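Local coordinates for protein CRISPR-associated endonuclease Cas9 (Campylobacter jejuni subsp. jejuni serotype O:2, PDB 5X2H) that uses a guide RNA to recognise matching invader DNA and cleaves it, the full-length enzyme cutting each strand with a separate nuclease domain, at residues I20-S25 and S817-V822; P755-Y760 and E812-S817. All coordinates share one frame; numbering follows the deposited sequence.

In the fold
Contact 1 joins two domains through one indole; contact 2 packs the inside of one of them. In contact 1 a strand of the RuvC sheet meets the loop after strand 810-816. Contact 2 lies within the PAM-interacting C-terminal domain, between two strands of one antiparallel sheet. Both are partly buried, and both border the guide RNA, contact 1 through Ser817 and contact 2 through Ile815 as well. Their chemistry differs: contact 1 mixes indole packing with a water bridge and a backbone carbonyl, whereas contact 2 is aromatic and aliphatic. Their centres are about 17 Å apart; they share Ser817 and touch where Val822 packs on Phe757 and Tyr814.

Contact 1 of 2, residues I20-S25 and S817-V822; sequences IGWAFS and SALGEV. With nucleotides of chain B.
Trp22 carries the RuvC side of this interface and Leu819 the other, the indole reaching out of strand 19-26 in the RNase H-like sheet to meet a loop of the C-terminal domain. Entering at Ile20 and Gly21, the strand is secured by backbone hydrogen bonds to Arg36 on one neighbouring strand and Asp14, a predicted magnesium ligand, on the other. At Trp22 the side chain leaves the sheet. With CG lying between the backbone N and the carbonyl carbon (chi1 59°), the ring extends across to the turn. Leu819 approaches at about a right angle: its CD2 sits 3.9 Å above the indole plane, toward the rim, and its CB is 4.0 Å from Trp22 CZ2. Both side chains also pack on Leu472, so helix 456-476 lies beside the two partners. The Leu819 carbonyl comes instead to the ring edge, its O 3.6 Å from Trp22 CZ2. On the same rim, Trp22 NE1 donates to a water at 2.7 Å, and that water donates to Ala818 O at 2.9 Å, so the buried indole N-H is satisfied through solvent. The strand runs on through Ala23 to Ser25 without touching the loop. Opposite, a type I turn from Ser817 to Gly820 is held by a backbone bond from Ser817 N to Glu821 O (2.8 Å) and by the Ser817 hydroxyl. Ser817 OG accepts from Glu821 N at 3.0 Å and, weakly, from Leu819 N; it donates to Glu821 OE2. Beside the turn runs the guide RNA, where Ser817 CB lies 3.5 Å from OP1 of C77 of chain B.

Contact 2 of 2, residues P755-Y760 and E812-S817; sequences PEFVYY and EKYIVS. With nucleotides of chain B.
Tyr814 receives the edge of Phe757 on one face of its ring in a T-shaped (edge-to-face) stack. Its CB points toward strand 756-764, and the phenol ring follows with CG anti to the carbonyl carbon (chi1 -79°). From CG onward every ring carbon meets the same atom, Phe757 CE1. Tyr814 CG is 3.7 Å from it, CD1 and CD2 flank it, CE1 and CE2 follow, and Tyr814 CZ lies 3.8 Å from Phe757 CE1. At the tip, the hydroxyl OH runs on beyond the edge of Phe757. The near-uniform spacing means that Phe757 CE1 stands almost over the ring centre, 3.4 Å above the plane of Tyr814. The two planes are 88° apart, and Phe757 CZ adds a second touch at Tyr814 CE2. Beside the stack, Val822 of the edge strand 822-824 packs on both rings. The two strands belong to the six-stranded antiparallel sheet of the PAM-interacting domain, where strand 744-748 comes between them in the order, so side chains rather than paired backbones make this contact. Two residues along, the side chains of Val816 and Tyr759 come from opposite directions. The methyl Val816 CG2 meets the hydroxyl end of the tyrosine, oblique to its ring, 3.7 Å from Tyr759 OH and 4.0 Å from Tyr759 CE1. That hydroxyl has its polar needs met elsewhere, by hydrogen bonds to Val626 O and Lys628 N. Between Tyr814 and Val816, Ile815 turns to the guide RNA. Its CG1 rests against the adenine of A76 of chain B, and Ile815 CG2 comes within 3.3 Å of O5' of C77 of chain B.

Contact 1 of 2, residues I20-S25 and S817-V822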
loop_
_atom_site.group_PDB
_atom_site.type_symbol
_atom_site.label_atom_id
_atom_site.label_comp_id
_atom_site.label_asym_id
_atom_site.label_seq_id
_atom_site.Cartn_x
_atom_site.Cartn_y
_atom_site.Cartn_z
ATOM N N ILE A 20 -10.217 -20.069 -2.180
ATOM C CA ILE A 20 -11.612 -20.099 -1.754
ATOM C C ILE A 20 -12.133 -21.503 -2.012
ATOM O O ILE A 20 -12.375 -21.876 -3.167
ATOM C CB ILE A 20 -12.475 -19.066 -2.490
ATOM C CG1 ILE A 20 -12.001 -17.647 -2.189
ATOM C CG2 ILE A 20 -13.934 -19.229 -2.098
ATOM C CD1 ILE A 20 -12.210 -17.235 -0.757
ATOM N N GLY A 21 -12.297 -22.285 -0.948
ATOM C CA GLY A 21 -12.945 -23.580 -1.051
ATOM C C GLY A 21 -14.427 -23.453 -0.741
ATOM O O GLY A 21 -14.821 -22.766 0.197
ATOM N N TRP A 22 -15.248 -24.121 -1.549
ATOM C CA TRP A 22 -16.692 -24.010 -1.413
ATOM C C TRP A 22 -17.348 -25.364 -1.639
ATOM O O TRP A 22 -16.891 -26.167 -2.456
ATOM C CB TRP A 22 -17.273 -22.978 -2.388
ATOM C CG TRP A 22 -16.999 -23.280 -3.828
ATOM C CD1 TRP A 22 -15.941 -22.843 -4.572
ATOM C CD2 TRP A 22 -17.801 -24.082 -4.705
ATOM N NE1 TRP A 22 -16.033 -23.322 -5.856
ATOM C CE2 TRP A 22 -17.165 -24.087 -5.964
ATOM C CE3 TRP A 22 -18.993 -24.797 -4.548
ATOM C CZ2 TRP A 22 -17.681 -24.779 -7.058
ATOM C CZ3 TRP A 22 -19.503 -25.484 -5.634
ATOM C CH2 TRP A 22 -18.848 -25.469 -6.874
ATOM N N ALA A 23 -18.432 -25.601 -0.904
ATOM C CA ALA A 23 -19.215 -26.820 -1.018
ATOM C C ALA A 23 -20.692 -26.469 -0.922
ATOM O O ALA A 23 -21.075 -25.514 -0.242
ATOM C CB ALA A 23 -18.841 -27.838 0.067
ATOM N N PHE A 24 -21.519 -27.250 -1.615
ATOM C CA PHE A 24 -22.960 -27.029 -1.656
ATOM C C PHE A 24 -23.667 -28.321 -1.274
ATOM O O PHE A 24 -23.513 -29.342 -1.953
ATOM C CB PHE A 24 -23.406 -26.553 -3.042
ATOM C CG PHE A 24 -24.900 -26.501 -3.219
ATOM C CD1 PHE A 24 -25.715 -25.957 -2.238
ATOM C CD2 PHE A 24 -25.486 -26.976 -4.380
ATOM C CE1 PHE A 24 -27.087 -25.903 -2.406
ATOM C CE2 PHE A 24 -26.855 -26.923 -4.554
ATOM C CZ PHE A 24 -27.657 -26.385 -3.566
ATOM N N SER A 25 -24.439 -28.271 -0.193
ATOM C CA SER A 25 -25.168 -29.423 0.310
ATOM C C SER A 25 -26.663 -29.139 0.297
ATOM O O SER A 25 -27.095 -27.985 0.373
ATOM C CB SER A 25 -24.721 -29.789 1.731
ATOM O OG SER A 25 -25.384 -30.957 2.183
ATOM N N SER A 817 -14.758 -20.564 -15.536
ATOM C CA SER A 817 -15.611 -19.757 -14.682
ATOM C C SER A 817 -15.063 -19.785 -13.255
ATOM O O SER A 817 -14.096 -20.487 -12.947
ATOM C CB SER A 817 -17.052 -20.258 -14.738
ATOM O OG SER A 817 -17.195 -21.477 -14.035
ATOM N N ALA A 818 -15.677 -19.004 -12.365
ATOM C CA ALA A 818 -15.212 -18.983 -10.983
ATOM C C ALA A 818 -15.523 -20.280 -10.248
ATOM O O ALA A 818 -14.927 -20.540 -9.197
ATOM C CB ALA A 818 -15.826 -17.798 -10.235
ATOM N N LEU A 819 -16.433 -21.097 -10.778
ATOM C CA LEU A 819 -16.827 -22.353 -10.157
ATOM C C LEU A 819 -16.126 -23.561 -10.765
ATOM O O LEU A 819 -16.431 -24.695 -10.382
ATOM C CB LEU A 819 -18.346 -22.536 -10.257
ATOM C CG LEU A 819 -19.224 -21.421 -9.681
ATOM C CD1 LEU A 819 -20.691 -21.823 -9.722
ATOM C CD2 LEU A 819 -18.800 -21.070 -8.265
ATOM N N GLY A 820 -15.203 -23.351 -11.697
ATOM C CA GLY A 820 -14.495 -24.445 -12.325
ATOM C C GLY A 820 -15.087 -24.949 -13.621
ATOM O O GLY A 820 -14.630 -25.982 -14.127
ATOM N N GLU A 821 -16.082 -24.263 -14.178
ATOM C CA GLU A 821 -16.656 -24.665 -15.455
ATOM C C GLU A 821 -15.742 -24.232 -16.594
ATOM O O GLU A 821 -15.266 -23.093 -16.624
ATOM C CB GLU A 821 -18.045 -24.057 -15.629
ATOM C CG GLU A 821 -18.940 -24.219 -14.412
ATOM C CD GLU A 821 -20.172 -23.342 -14.478
ATOM O OE1 GLU A 821 -21.214 -23.814 -14.981
ATOM O OE2 GLU A 821 -20.091 -22.175 -14.035
ATOM N N VAL A 822 -15.503 -25.142 -17.534
ATOM C CA VAL A 822 -14.572 -24.924 -18.635
ATOM C C VAL A 822 -15.378 -24.722 -19.909
ATOM O O VAL A 822 -16.193 -25.575 -20.282
ATOM C CB VAL A 822 -13.586 -26.093 -18.781
ATOM C CG1 VAL A 822 -12.775 -25.949 -20.062
ATOM C CG2 VAL A 822 -12.677 -26.162 -17.564
ATOM P P C B 77 -17.266 -17.375 -17.541
ATOM O OP1 C B 77 -17.254 -18.801 -17.954
ATOM O OP2 C B 77 -17.735 -17.027 -16.176
ATOM O "O5'" C B 77 -15.795 -16.790 -17.682
ATOM C "C5'" C B 77 -15.364 -15.695 -16.891
ATOM C "C4'" C B 77 -14.045 -15.177 -17.393
ATOM O "O4'" C B 77 -14.177 -14.785 -18.775
ATOM C "C3'" C B 77 -13.484 -13.946 -16.699
ATOM O "O3'" C B 77 -12.781 -14.301 -15.521
ATOM C "C2'" C B 77 -12.581 -13.329 -17.766
ATOM O "O2'" C B 77 -11.292 -13.921 -17.728
ATOM C "C1'" C B 77 -13.265 -13.756 -19.070
ATOM N N1 C B 77 -13.978 -12.666 -19.774
ATOM C C2 C B 77 -13.232 -11.819 -20.595
ATOM O O2 C B 77 -12.005 -11.987 -20.674
ATOM N N3 C B 77 -13.862 -10.834 -21.272
ATOM C C4 C B 77 -15.183 -10.696 -21.162
ATOM N N4 C B 77 -15.757 -9.705 -21.848
ATOM C C5 C B 77 -15.971 -11.553 -20.337
ATOM C C6 C B 77 -15.333 -12.525 -19.674
HETATM O O HOH W 1 -14.171 -22.906 -7.793
#

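Contact 2 of 2, residues P755-Y760 and E812-S817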
loop_
_atom_site.group_PDB
_atom_site.type_symbol
_atom_site.label_atom_id
_atom_site.label_comp_id
_atom_site.label_asym_id
_atom_site.label_seq_id
_atom_site.Cartn_x
_atom_site.Cartn_y
_atom_site.Cartn_z
ATOM N N PRO A 755 -5.081 -34.623 -26.067
ATOM C CA PRO A 755 -4.776 -33.292 -25.529
ATOM C C PRO A 755 -5.050 -33.226 -24.033
ATOM O O PRO A 755 -5.720 -34.079 -23.451
ATOM C CB PRO A 755 -5.713 -32.370 -26.312
ATOM C CG PRO A 755 -6.859 -33.254 -26.703
ATOM C CD PRO A 755 -6.254 -34.608 -26.959
ATOM N N GLU A 756 -4.510 -32.181 -23.407
ATOM C CA GLU A 756 -4.666 -31.979 -21.974
ATOM C C GLU A 756 -4.956 -30.516 -21.679
ATOM O O GLU A 756 -4.334 -29.621 -22.261
ATOM C CB GLU A 756 -3.414 -32.420 -21.204
ATOM C CG GLU A 756 -3.166 -33.923 -21.209
ATOM C CD GLU A 756 -4.216 -34.700 -20.435
ATOM O OE1 GLU A 756 -4.405 -35.898 -20.730
ATOM O OE2 GLU A 756 -4.852 -34.120 -19.530
ATOM N N PHE A 757 -5.905 -30.282 -20.775
ATOM C CA PHE A 757 -6.150 -28.946 -20.247
ATOM C C PHE A 757 -5.055 -28.598 -19.247
ATOM O O PHE A 757 -4.834 -29.333 -18.280
ATOM C CB PHE A 757 -7.519 -28.869 -19.577
ATOM C CG PHE A 757 -8.673 -28.920 -20.536
ATOM C CD1 PHE A 757 -9.054 -27.789 -21.239
ATOM C CD2 PHE A 757 -9.385 -30.095 -20.726
ATOM C CE1 PHE A 757 -10.121 -27.827 -22.119
ATOM C CE2 PHE A 757 -10.452 -30.140 -21.606
ATOM C CZ PHE A 757 -10.823 -29.002 -22.300
ATOM N N VAL A 758 -4.369 -27.480 -19.481
ATOM C CA VAL A 758 -3.330 -26.995 -18.584
ATOM C C VAL A 758 -3.487 -25.490 -18.433
ATOM O O VAL A 758 -4.112 -24.820 -19.259
ATOM C CB VAL A 758 -1.908 -27.330 -19.091
ATOM C CG1 VAL A 758 -1.708 -28.843 -19.194
ATOM C CG2 VAL A 758 -1.654 -26.653 -20.431
ATOM N N TYR A 759 -2.911 -24.959 -17.359
ATOM C CA TYR A 759 -2.846 -23.518 -17.157
ATOM C C TYR A 759 -1.544 -22.990 -17.747
ATOM O O TYR A 759 -0.462 -23.496 -17.427
ATOM C CB TYR A 759 -2.945 -23.162 -15.674
ATOM C CG TYR A 759 -4.357 -23.118 -15.138
ATOM C CD1 TYR A 759 -5.239 -22.117 -15.527
ATOM C CD2 TYR A 759 -4.805 -24.067 -14.230
ATOM C CE1 TYR A 759 -6.532 -22.070 -15.033
ATOM C CE2 TYR A 759 -6.092 -24.027 -13.730
ATOM C CZ TYR A 759 -6.950 -23.028 -14.134
ATOM O OH TYR A 759 -8.233 -22.991 -13.639
ATOM N N TYR A 760 -1.651 -21.990 -18.615
ATOM C CA TYR A 760 -0.473 -21.299 -19.116
ATOM C C TYR A 760 0.141 -20.466 -17.998
ATOM O O TYR A 760 -0.565 -19.730 -17.302
ATOM C CB TYR A 760 -0.853 -20.418 -20.309
ATOM C CG TYR A 760 0.159 -19.346 -20.654
ATOM C CD1 TYR A 760 1.202 -19.603 -21.534
ATOM C CD2 TYR A 760 0.060 -18.071 -20.110
ATOM C CE1 TYR A 760 2.124 -18.622 -21.854
ATOM C CE2 TYR A 760 0.975 -17.087 -20.419
ATOM C CZ TYR A 760 2.005 -17.366 -21.289
ATOM O OH TYR A 760 2.915 -16.381 -21.595
ATOM N N GLU A 812 -5.262 -24.620 -28.229
ATOM C CA GLU A 812 -6.558 -23.955 -28.195
ATOM C C GLU A 812 -6.747 -23.258 -26.855
ATOM O O GLU A 812 -6.258 -23.721 -25.823
ATOM C CB GLU A 812 -7.704 -24.952 -28.418
ATOM C CG GLU A 812 -7.551 -25.839 -29.648
ATOM C CD GLU A 812 -8.199 -25.249 -30.886
ATOM O OE1 GLU A 812 -9.047 -24.341 -30.744
ATOM O OE2 GLU A 812 -7.862 -25.696 -32.003
ATOM N N LYS A 813 -7.479 -22.147 -26.876
ATOM C CA LYS A 813 -7.740 -21.367 -25.674
ATOM C C LYS A 813 -9.120 -21.697 -25.121
ATOM O O LYS A 813 -10.083 -21.853 -25.877
ATOM C CB LYS A 813 -7.634 -19.864 -25.953
ATOM C CG LYS A 813 -7.852 -18.983 -24.720
ATOM C CD LYS A 813 -7.831 -17.498 -25.059
ATOM C CE LYS A 813 -7.900 -16.651 -23.795
ATOM N NZ LYS A 813 -7.862 -15.186 -24.082
ATOM N N TYR A 814 -9.204 -21.815 -23.799
ATOM C CA TYR A 814 -10.459 -22.042 -23.096
ATOM C C TYR A 814 -10.614 -20.997 -21.998
ATOM O O TYR A 814 -9.712 -20.194 -21.740
ATOM C CB TYR A 814 -10.524 -23.456 -22.507
ATOM C CG TYR A 814 -10.868 -24.525 -23.518
ATOM C CD1 TYR A 814 -9.968 -24.886 -24.513
ATOM C CD2 TYR A 814 -12.090 -25.181 -23.472
ATOM C CE1 TYR A 814 -10.282 -25.866 -25.439
ATOM C CE2 TYR A 814 -12.412 -26.160 -24.390
ATOM C CZ TYR A 814 -11.508 -26.498 -25.372
ATOM O OH TYR A 814 -11.829 -27.475 -26.288
ATOM N N ILE A 815 -11.774 -21.017 -21.346
ATOM C CA ILE A 815 -12.120 -20.052 -20.308
ATOM C C ILE A 815 -12.689 -20.806 -19.113
ATOM O O ILE A 815 -13.573 -21.656 -19.274
ATOM C CB ILE A 815 -13.133 -19.009 -20.819
ATOM C CG1 ILE A 815 -12.526 -18.180 -21.954
ATOM C CG2 ILE A 815 -13.599 -18.109 -19.685
ATOM C CD1 ILE A 815 -11.346 -17.344 -21.528
ATOM N N VAL A 816 -12.186 -20.496 -17.919
ATOM C CA VAL A 816 -12.680 -21.079 -16.675
ATOM C C VAL A 816 -13.610 -20.082 -16.001
ATOM O O VAL A 816 -13.285 -18.893 -15.892
ATOM C CB VAL A 816 -11.528 -21.451 -15.726
ATOM C CG1 VAL A 816 -11.933 -22.613 -14.826
ATOM C CG2 VAL A 816 -10.275 -21.767 -16.495
ATOM N N SER A 817 -14.758 -20.564 -15.536
ATOM C CA SER A 817 -15.611 -19.757 -14.682
ATOM C C SER A 817 -15.063 -19.785 -13.255
ATOM O O SER A 817 -14.096 -20.487 -12.947
ATOM C CB SER A 817 -17.052 -20.258 -14.738
ATOM O OG SER A 817 -17.195 -21.477 -14.035
ATOM P P C B 77 -17.266 -17.375 -17.541
ATOM O OP1 C B 77 -17.254 -18.801 -17.954
ATOM O OP2 C B 77 -17.735 -17.027 -16.176
ATOM O "O5'" C B 77 -15.795 -16.790 -17.682
ATOM C "C5'" C B 77 -15.364 -15.695 -16.891
ATOM C "C4'" C B 77 -14.045 -15.177 -17.393
ATOM O "O4'" C B 77 -14.177 -14.785 -18.775
ATOM C "C3'" C B 77 -13.484 -13.946 -16.699
ATOM O "O3'" C B 77 -12.781 -14.301 -15.521
ATOM C "C2'" C B 77 -12.581 -13.329 -17.766
ATOM O "O2'" C B 77 -11.292 -13.921 -17.728
ATOM C "C1'" C B 77 -13.265 -13.756 -19.070
ATOM N N1 C B 77 -13.978 -12.666 -19.774
ATOM C C2 C B 77 -13.232 -11.819 -20.595
ATOM O O2 C B 77 -12.005 -11.987 -20.674
ATOM N N3 C B 77 -13.862 -10.834 -21.272
ATOM C C4 C B 77 -15.183 -10.696 -21.162
ATOM N N4 C B 77 -15.757 -9.705 -21.848
ATOM C C5 C B 77 -15.971 -11.553 -20.337
ATOM C C6 C B 77 -15.333 -12.525 -19.674
ATOM P P A B 76 -20.315 -11.937 -21.123
ATOM O OP1 A B 76 -19.593 -11.485 -22.341
ATOM O OP2 A B 76 -21.762 -11.642 -20.968
ATOM O "O5'" A B 76 -20.114 -13.511 -21.001
ATOM C "C5'" A B 76 -18.887 -14.052 -20.535
ATOM C "C4'" A B 76 -18.862 -15.553 -20.676
ATOM O "O4'" A B 76 -18.657 -15.910 -22.059
ATOM C "C3'" A B 76 -17.760 -16.278 -19.919
ATOM O "O3'" A B 76 -18.145 -16.497 -18.567
ATOM C "C2'" A B 76 -17.553 -17.562 -20.732
ATOM O "O2'" A B 76 -18.412 -18.600 -20.280
ATOM C "C1'" A B 76 -17.987 -17.145 -22.144
ATOM N N9 A B 76 -16.882 -17.030 -23.117
ATOM C C8 A B 76 -16.742 -17.786 -24.257
ATOM N N7 A B 76 -15.688 -17.487 -24.971
ATOM C C5 A B 76 -15.094 -16.453 -24.258
ATOM C C6 A B 76 -13.935 -15.697 -24.494
ATOM N N6 A B 76 -13.141 -15.875 -25.551
ATOM N N1 A B 76 -13.615 -14.741 -23.596
ATOM C C2 A B 76 -14.412 -14.564 -22.536
ATOM N N3 A B 76 -15.528 -15.211 -22.205
ATOM C C4 A B 76 -15.820 -16.155 -23.117
#